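Local coordinates for protein multiheme cytochrome cf (Carboxydothermus ferrireducens DSM 11255, PDB 6QVM) that probably carries electrons through a chain of c-type hemes across the S-layer to insoluble extracellular Fe(III) as an undecaheme cytochrome, at residues N494-A508 against H517-F531. Sequence-based numbering, arbitrary orientation.
With HEC (heme c), chain M.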
loop_
_atom_site.group_PDB
_atom_site.type_symbol
_atom_site.label_atom_id
_atom_site.label_comp_id
_atom_site.label_asym_id
_atom_site.label_seq_id
_atom_site.Cartn_x
_atom_site.Cartn_y
_atom_site.Cartn_z
ATOM N N ASN A 494 -4.209 2.285 -21.610
ATOM C CA ASN A 494 -4.190 3.392 -22.562
ATOM C C ASN A 494 -4.579 4.698 -21.881
ATOM O O ASN A 494 -3.860 5.698 -21.973
ATOM C CB ASN A 494 -5.119 3.105 -23.743
ATOM C CG ASN A 494 -4.485 2.199 -24.783
ATOM O OD1 ASN A 494 -3.297 1.883 -24.708
ATOM N ND2 ASN A 494 -5.274 1.791 -25.770
ATOM N N GLU A 495 -5.702 4.693 -21.158
ATOM C CA GLU A 495 -6.152 5.896 -20.466
ATOM C C GLU A 495 -5.115 6.396 -19.468
ATOM O O GLU A 495 -5.043 7.602 -19.201
ATOM C CB GLU A 495 -7.479 5.624 -19.763
ATOM N N LEU A 496 -4.309 5.493 -18.907
ATOM C CA LEU A 496 -3.255 5.909 -17.987
ATOM C C LEU A 496 -2.184 6.720 -18.708
ATOM O O LEU A 496 -1.817 7.814 -18.262
ATOM C CB LEU A 496 -2.637 4.685 -17.311
ATOM C CG LEU A 496 -1.482 4.959 -16.346
ATOM C CD1 LEU A 496 -2.011 5.316 -14.964
ATOM C CD2 LEU A 496 -0.549 3.765 -16.289
ATOM N N CYS A 497 -1.668 6.197 -19.822
ATOM C CA CYS A 497 -0.668 6.931 -20.591
ATOM C C CYS A 497 -1.252 8.202 -21.192
ATOM O O CYS A 497 -0.618 9.262 -21.158
ATOM C CB CYS A 497 -0.099 6.043 -21.697
ATOM S SG CYS A 497 0.296 4.359 -21.170
ATOM N N MET A 498 -2.468 8.120 -21.736
ATOM C CA MET A 498 -3.025 9.243 -22.475
ATOM C C MET A 498 -3.433 10.399 -21.570
ATOM O O MET A 498 -3.663 11.502 -22.072
ATOM C CB MET A 498 -4.220 8.777 -23.309
ATOM C CG MET A 498 -3.887 7.691 -24.324
ATOM S SD MET A 498 -5.243 7.307 -25.449
ATOM C CE MET A 498 -6.590 7.101 -24.289
ATOM N N GLU A 499 -3.528 10.178 -20.255
ATOM C CA GLU A 499 -3.852 11.270 -19.341
ATOM C C GLU A 499 -2.766 12.341 -19.334
ATOM O O GLU A 499 -3.070 13.532 -19.199
ATOM C CB GLU A 499 -4.069 10.726 -17.927
ATOM C CG GLU A 499 -4.290 11.801 -16.871
ATOM C CD GLU A 499 -3.939 11.331 -15.474
ATOM O OE1 GLU A 499 -4.086 12.128 -14.524
ATOM O OE2 GLU A 499 -3.516 10.164 -15.327
ATOM N N CYS A 500 -1.503 11.942 -19.483
ATOM C CA CYS A 500 -0.386 12.875 -19.519
ATOM C C CYS A 500 0.132 13.149 -20.921
ATOM O O CYS A 500 0.555 14.272 -21.196
ATOM C CB CYS A 500 0.777 12.357 -18.665
ATOM S SG CYS A 500 0.450 12.179 -16.888
ATOM N N HIS A 501 0.105 12.160 -21.810
ATOM C CA HIS A 501 0.632 12.315 -23.164
ATOM C C HIS A 501 -0.448 12.774 -24.136
ATOM O O HIS A 501 -0.660 12.199 -25.205
ATOM C CB HIS A 501 1.280 11.015 -23.615
ATOM C CG HIS A 501 2.436 10.602 -22.762
ATOM N ND1 HIS A 501 3.744 10.859 -23.106
ATOM C CD2 HIS A 501 2.477 9.983 -21.558
ATOM C CE1 HIS A 501 4.545 10.400 -22.160
ATOM N NE2 HIS A 501 3.800 9.862 -21.211
ATOM N N THR A 502 -1.157 13.824 -23.743
ATOM C CA THR A 502 -2.151 14.477 -24.573
ATOM C C THR A 502 -1.701 15.899 -24.884
ATOM O O THR A 502 -1.041 16.551 -24.070
ATOM C CB THR A 502 -3.522 14.489 -23.882
ATOM O OG1 THR A 502 -4.483 15.128 -24.731
ATOM C CG2 THR A 502 -3.446 15.225 -22.550
ATOM N N GLY A 503 -2.040 16.365 -26.083
ATOM C CA GLY A 503 -1.788 17.737 -26.473
ATOM C C GLY A 503 -2.989 18.598 -26.150
ATOM O O GLY A 503 -2.874 19.596 -25.432
ATOM N N GLU A 504 -4.144 18.209 -26.695
ATOM C CA GLU A 504 -5.453 18.729 -26.314
ATOM C C GLU A 504 -5.583 20.242 -26.448
ATOM O O GLU A 504 -5.070 20.999 -25.618
ATOM C CB GLU A 504 -5.786 18.306 -24.883
ATOM C CG GLU A 504 -7.089 18.896 -24.355
ATOM C CD GLU A 504 -8.340 18.261 -24.945
ATOM O OE1 GLU A 504 -8.268 17.638 -26.026
ATOM O OE2 GLU A 504 -9.410 18.395 -24.317
ATOM N N GLY A 505 -6.299 20.687 -27.474
ATOM C CA GLY A 505 -6.567 22.102 -27.631
ATOM C C GLY A 505 -5.923 22.690 -28.869
ATOM O O GLY A 505 -6.537 23.515 -29.552
ATOM N N PHE A 506 -4.691 22.269 -29.162
ATOM C CA PHE A 506 -3.950 22.758 -30.319
ATOM C C PHE A 506 -4.806 22.687 -31.575
ATOM O O PHE A 506 -5.522 21.706 -31.797
ATOM C CB PHE A 506 -2.666 21.941 -30.511
ATOM C CG PHE A 506 -2.891 20.575 -31.103
ATOM C CD1 PHE A 506 -3.157 19.487 -30.290
ATOM C CD2 PHE A 506 -2.834 20.379 -32.475
ATOM C CE1 PHE A 506 -3.366 18.227 -30.836
ATOM C CE2 PHE A 506 -3.041 19.129 -33.025
ATOM C CZ PHE A 506 -3.307 18.050 -32.207
ATOM N N THR A 507 -4.741 23.736 -32.389
ATOM C CA THR A 507 -5.566 23.832 -33.580
ATOM C C THR A 507 -4.688 23.840 -34.825
ATOM O O THR A 507 -3.461 23.726 -34.752
ATOM C CB THR A 507 -6.463 25.069 -33.520
ATOM O OG1 THR A 507 -5.662 26.226 -33.250
ATOM C CG2 THR A 507 -7.524 24.916 -32.437
ATOM N N ALA A 508 -5.344 23.955 -35.981
ATOM C CA ALA A 508 -4.640 23.902 -37.257
ATOM C C ALA A 508 -3.623 25.026 -37.414
ATOM O O ALA A 508 -2.735 24.926 -38.266
ATOM C CB ALA A 508 -5.648 23.950 -38.405
ATOM N N HIS A 517 3.555 16.985 -27.101
ATOM C CA HIS A 517 3.229 15.590 -26.804
ATOM C C HIS A 517 1.805 15.246 -27.222
ATOM O O HIS A 517 0.914 15.126 -26.366
ATOM C CB HIS A 517 3.441 15.287 -25.316
ATOM C CG HIS A 517 3.266 16.474 -24.423
ATOM N ND1 HIS A 517 2.031 16.914 -23.998
ATOM C CD2 HIS A 517 4.172 17.321 -23.879
ATOM C CE1 HIS A 517 2.184 17.975 -23.226
ATOM N NE2 HIS A 517 3.474 18.244 -23.137
ATOM N N PRO A 518 1.547 15.095 -28.517
ATOM C CA PRO A 518 0.175 14.849 -28.964
ATOM C C PRO A 518 -0.091 13.376 -29.224
ATOM O O PRO A 518 -0.825 13.033 -30.155
ATOM C CB PRO A 518 0.108 15.660 -30.260
ATOM C CG PRO A 518 1.501 15.498 -30.832
ATOM C CD PRO A 518 2.452 15.326 -29.657
ATOM N N GLN A 519 0.529 12.500 -28.428
ATOM C CA GLN A 519 0.479 11.070 -28.720
ATOM C C GLN A 519 -0.945 10.530 -28.676
ATOM O O GLN A 519 -1.321 9.701 -29.512
ATOM C CB GLN A 519 1.376 10.303 -27.751
ATOM C CG GLN A 519 2.857 10.389 -28.084
ATOM C CD GLN A 519 3.523 11.616 -27.495
ATOM O OE1 GLN A 519 3.004 12.225 -26.561
ATOM N NE2 GLN A 519 4.680 11.983 -28.037
ATOM N N LYS A 520 -1.749 10.974 -27.706
ATOM C CA LYS A 520 -3.149 10.557 -27.652
ATOM C C LYS A 520 -3.861 10.862 -28.964
ATOM O O LYS A 520 -4.526 9.997 -29.544
ATOM C CB LYS A 520 -3.863 11.244 -26.486
ATOM C CG LYS A 520 -5.379 11.041 -26.481
ATOM C CD LYS A 520 -6.038 11.715 -25.292
ATOM C CE LYS A 520 -7.527 11.411 -25.250
ATOM N NZ LYS A 520 -8.167 11.948 -24.016
ATOM N N GLU A 521 -3.708 12.090 -29.461
ATOM C CA GLU A 521 -4.448 12.510 -30.646
ATOM C C GLU A 521 -3.933 11.822 -31.905
ATOM O O GLU A 521 -4.726 11.446 -32.776
ATOM C CB GLU A 521 -4.378 14.027 -30.791
ATOM C CG GLU A 521 -5.153 14.801 -29.721
ATOM C CD GLU A 521 -4.438 14.853 -28.381
ATOM O OE1 GLU A 521 -5.080 15.214 -27.373
ATOM O OE2 GLU A 521 -3.231 14.539 -28.337
ATOM N N VAL A 522 -2.615 11.667 -32.036
ATOM C CA VAL A 522 -2.068 10.954 -33.188
ATOM C C VAL A 522 -2.496 9.493 -33.154
ATOM O O VAL A 522 -2.983 8.944 -34.150
ATOM C CB VAL A 522 -0.535 11.082 -33.221
ATOM C CG1 VAL A 522 0.061 10.149 -34.279
ATOM C CG2 VAL A 522 -0.128 12.513 -33.475
ATOM N N PHE A 523 -2.321 8.847 -32.001
ATOM C CA PHE A 523 -2.594 7.418 -31.887
ATOM C C PHE A 523 -4.076 7.115 -32.062
ATOM O O PHE A 523 -4.438 6.140 -32.732
ATOM C CB PHE A 523 -2.083 6.900 -30.543
ATOM C CG PHE A 523 -2.411 5.461 -30.278
ATOM C CD1 PHE A 523 -1.628 4.446 -30.806
ATOM C CD2 PHE A 523 -3.496 5.118 -29.490
ATOM C CE1 PHE A 523 -1.926 3.119 -30.557
ATOM C CE2 PHE A 523 -3.804 3.794 -29.239
ATOM C CZ PHE A 523 -3.018 2.792 -29.773
ATOM N N THR A 524 -4.951 7.927 -31.463
ATOM C CA THR A 524 -6.379 7.770 -31.702
ATOM C C THR A 524 -6.791 8.257 -33.086
ATOM O O THR A 524 -7.913 7.967 -33.511
ATOM C CB THR A 524 -7.189 8.511 -30.637
ATOM O OG1 THR A 524 -6.791 9.886 -30.602
ATOM C CG2 THR A 524 -6.973 7.881 -29.265
ATOM N N GLY A 525 -5.907 8.962 -33.794
ATOM C CA GLY A 525 -6.242 9.515 -35.093
ATOM C C GLY A 525 -7.271 10.622 -35.069
ATOM O O GLY A 525 -7.974 10.824 -36.063
ATOM N N GLN A 526 -7.390 11.340 -33.956
ATOM C CA GLN A 526 -8.382 12.400 -33.785
ATOM C C GLN A 526 -7.650 13.693 -33.441
ATOM O O GLN A 526 -7.302 13.931 -32.280
ATOM C CB GLN A 526 -9.396 12.035 -32.703
ATOM C CG GLN A 526 -10.149 10.741 -32.955
ATOM C CD GLN A 526 -11.305 10.542 -31.997
ATOM O OE1 GLN A 526 -12.162 11.412 -31.851
ATOM N NE2 GLN A 526 -11.331 9.392 -31.333
ATOM N N LEU A 527 -7.434 14.537 -34.452
ATOM C CA LEU A 527 -6.675 15.764 -34.255
ATOM C C LEU A 527 -7.526 16.911 -33.725
ATOM O O LEU A 527 -6.979 17.845 -33.132
ATOM C CB LEU A 527 -6.004 16.176 -35.565
ATOM C CG LEU A 527 -5.018 15.133 -36.092
ATOM C CD1 LEU A 527 -4.292 15.646 -37.322
ATOM C CD2 LEU A 527 -4.031 14.738 -35.003
ATOM N N GLY A 528 -8.840 16.862 -33.919
ATOM C CA GLY A 528 -9.700 17.916 -33.423
ATOM C C GLY A 528 -10.542 18.564 -34.501
ATOM O O GLY A 528 -10.266 18.406 -35.694
ATOM N N ALA A 529 -11.571 19.304 -34.080
ATOM C CA ALA A 529 -12.528 19.875 -35.020
ATOM C C ALA A 529 -11.850 20.793 -36.030
ATOM O O ALA A 529 -12.103 20.690 -37.234
ATOM C CB ALA A 529 -13.627 20.618 -34.262
ATOM N N SER A 530 -10.976 21.691 -35.562
ATOM C CA SER A 530 -10.403 22.715 -36.428
ATOM C C SER A 530 -9.554 22.151 -37.562
ATOM O O SER A 530 -9.137 22.915 -38.435
ATOM C CB SER A 530 -9.566 23.701 -35.606
ATOM O OG SER A 530 -8.254 23.206 -35.424
ATOM N N PHE A 531 -9.274 20.848 -37.568
ATOM C CA PHE A 531 -8.605 20.239 -38.711
ATOM C C PHE A 531 -9.593 19.768 -39.763
ATOM O O PHE A 531 -9.167 19.224 -40.792
ATOM C CB PHE A 531 -7.716 19.085 -38.251
ATOM C CG PHE A 531 -6.487 19.536 -37.496
ATOM C CD1 PHE A 531 -6.588 20.004 -36.195
ATOM C CD2 PHE A 531 -5.237 19.503 -38.087
ATOM C CE1 PHE A 531 -5.465 20.429 -35.505
ATOM C CE2 PHE A 531 -4.118 19.918 -37.406
ATOM C CZ PHE A 531 -4.228 20.381 -36.115
HETATM FE FE HEC M . 5.110 9.062 -19.949
HETATM C CHA HEC M . 8.198 10.342 -20.699
HETATM C CHB HEC M . 5.476 6.717 -22.435
HETATM C CHC HEC M . 2.369 7.393 -18.756
HETATM C CHD HEC M . 4.311 11.825 -18.105
HETATM N NA HEC M . 6.533 8.636 -21.331
HETATM C C1A HEC M . 7.761 9.261 -21.440
HETATM C C2A HEC M . 8.510 8.575 -22.474
HETATM C C3A HEC M . 7.760 7.580 -22.949
HETATM C C4A HEC M . 6.503 7.604 -22.246
HETATM C CMA HEC M . 8.164 6.595 -24.060
HETATM C CAA HEC M . 9.943 8.914 -22.915
HETATM C CBA HEC M . 10.795 7.985 -22.045
HETATM C CGA HEC M . 12.262 8.110 -22.340
HETATM O O1A HEC M . 12.623 8.542 -23.469
HETATM O O2A HEC M . 13.067 7.761 -21.435
HETATM N NB HEC M . 4.085 7.371 -20.509
HETATM C C1B HEC M . 4.469 6.497 -21.513
HETATM C C2B HEC M . 3.625 5.321 -21.428
HETATM C C3B HEC M . 2.750 5.512 -20.415
HETATM C C4B HEC M . 3.032 6.806 -19.815
HETATM C CMB HEC M . 3.710 4.122 -22.405
HETATM C CAB HEC M . 1.639 4.547 -19.931
HETATM C CBB HEC M . 2.232 3.214 -19.414
HETATM N NC HEC M . 3.576 9.557 -18.739
HETATM C C1C HEC M . 2.608 8.675 -18.278
HETATM C C2C HEC M . 1.876 9.324 -17.200
HETATM C C3C HEC M . 2.466 10.525 -16.963
HETATM C C4C HEC M . 3.515 10.702 -17.962
HETATM C CMC HEC M . 0.781 8.622 -16.361
HETATM C CAC HEC M . 2.077 11.628 -15.930
HETATM C CBC HEC M . 2.046 11.133 -14.466
HETATM N ND HEC M . 6.121 10.817 -19.457
HETATM C C1D HEC M . 5.556 11.843 -18.705
HETATM C C2D HEC M . 6.489 12.938 -18.638
HETATM C C3D HEC M . 7.721 12.478 -19.449
HETATM C C4D HEC M . 7.390 11.149 -19.920
HETATM C CMD HEC M . 6.228 14.263 -17.893
HETATM C CAD HEC M . 9.048 13.222 -19.757
HETATM C CBD HEC M . 9.555 14.078 -18.594
HETATM C CGD HEC M . 11.018 14.401 -18.784
HETATM O O1D HEC M . 11.490 14.470 -19.951
HETATM O O2D HEC M . 11.715 14.601 -17.755
#
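The carboxylate of Glu521 takes three donors from 502-504. Thr502 OG1 donates a hydrogen bond to the syn lone pair of Glu521 OE1 at 2.7 Å, while Glu521 OE2 receives Gly503 N at 3.1 Å, nearly straight but 31° out of the carboxylate plane. A weak third bond runs from Glu504 N to Glu521 OE1. Glu521 reaches residues 502-504 because its chain bends at chi2 (77°), and its CG lies at the edge of the Phe506 ring. With an alanine here, the Thr502 hydroxyl and the Gly503 amide would probably lose their shared carboxylate acceptor. The carbonyls of His501 and Thr502 are also paired: His501 O accepts from Lys520 N (3.0 Å), which lies nearly in line with the C=O bond, near the start of helix 519-524, and His517 ND1, with the acceptor in its ring plane, meets Thr502 O from above the carbonyl plane. These bonds fall on the last residue of a c-type CXXCH heme-binding motif and the residues just after it; in the motif Cys497 and Cys500 carry the thioether links and His501 NE2 binds the iron at 2.0 Å; His414 is the other axial ligand. Gln519 OE1 lies at the edge of the His501 ring, 3.6 Å from His501 CB, while Gln519 NE2 donates to Asp653 O. Met498 SD packs across the Lys520 chain, 3.9 Å from Lys520 CG. Farther along, Phe506 CE2 touches Phe531 CZ at 3.5 Å, rim to rim with the ring planes 71° apart, and both rings rest on Ile649 of helix 641-652. Ala508 CA sits over one face of Phe531, and Ala508 N donates to Ser530 OG at 3.1 Å.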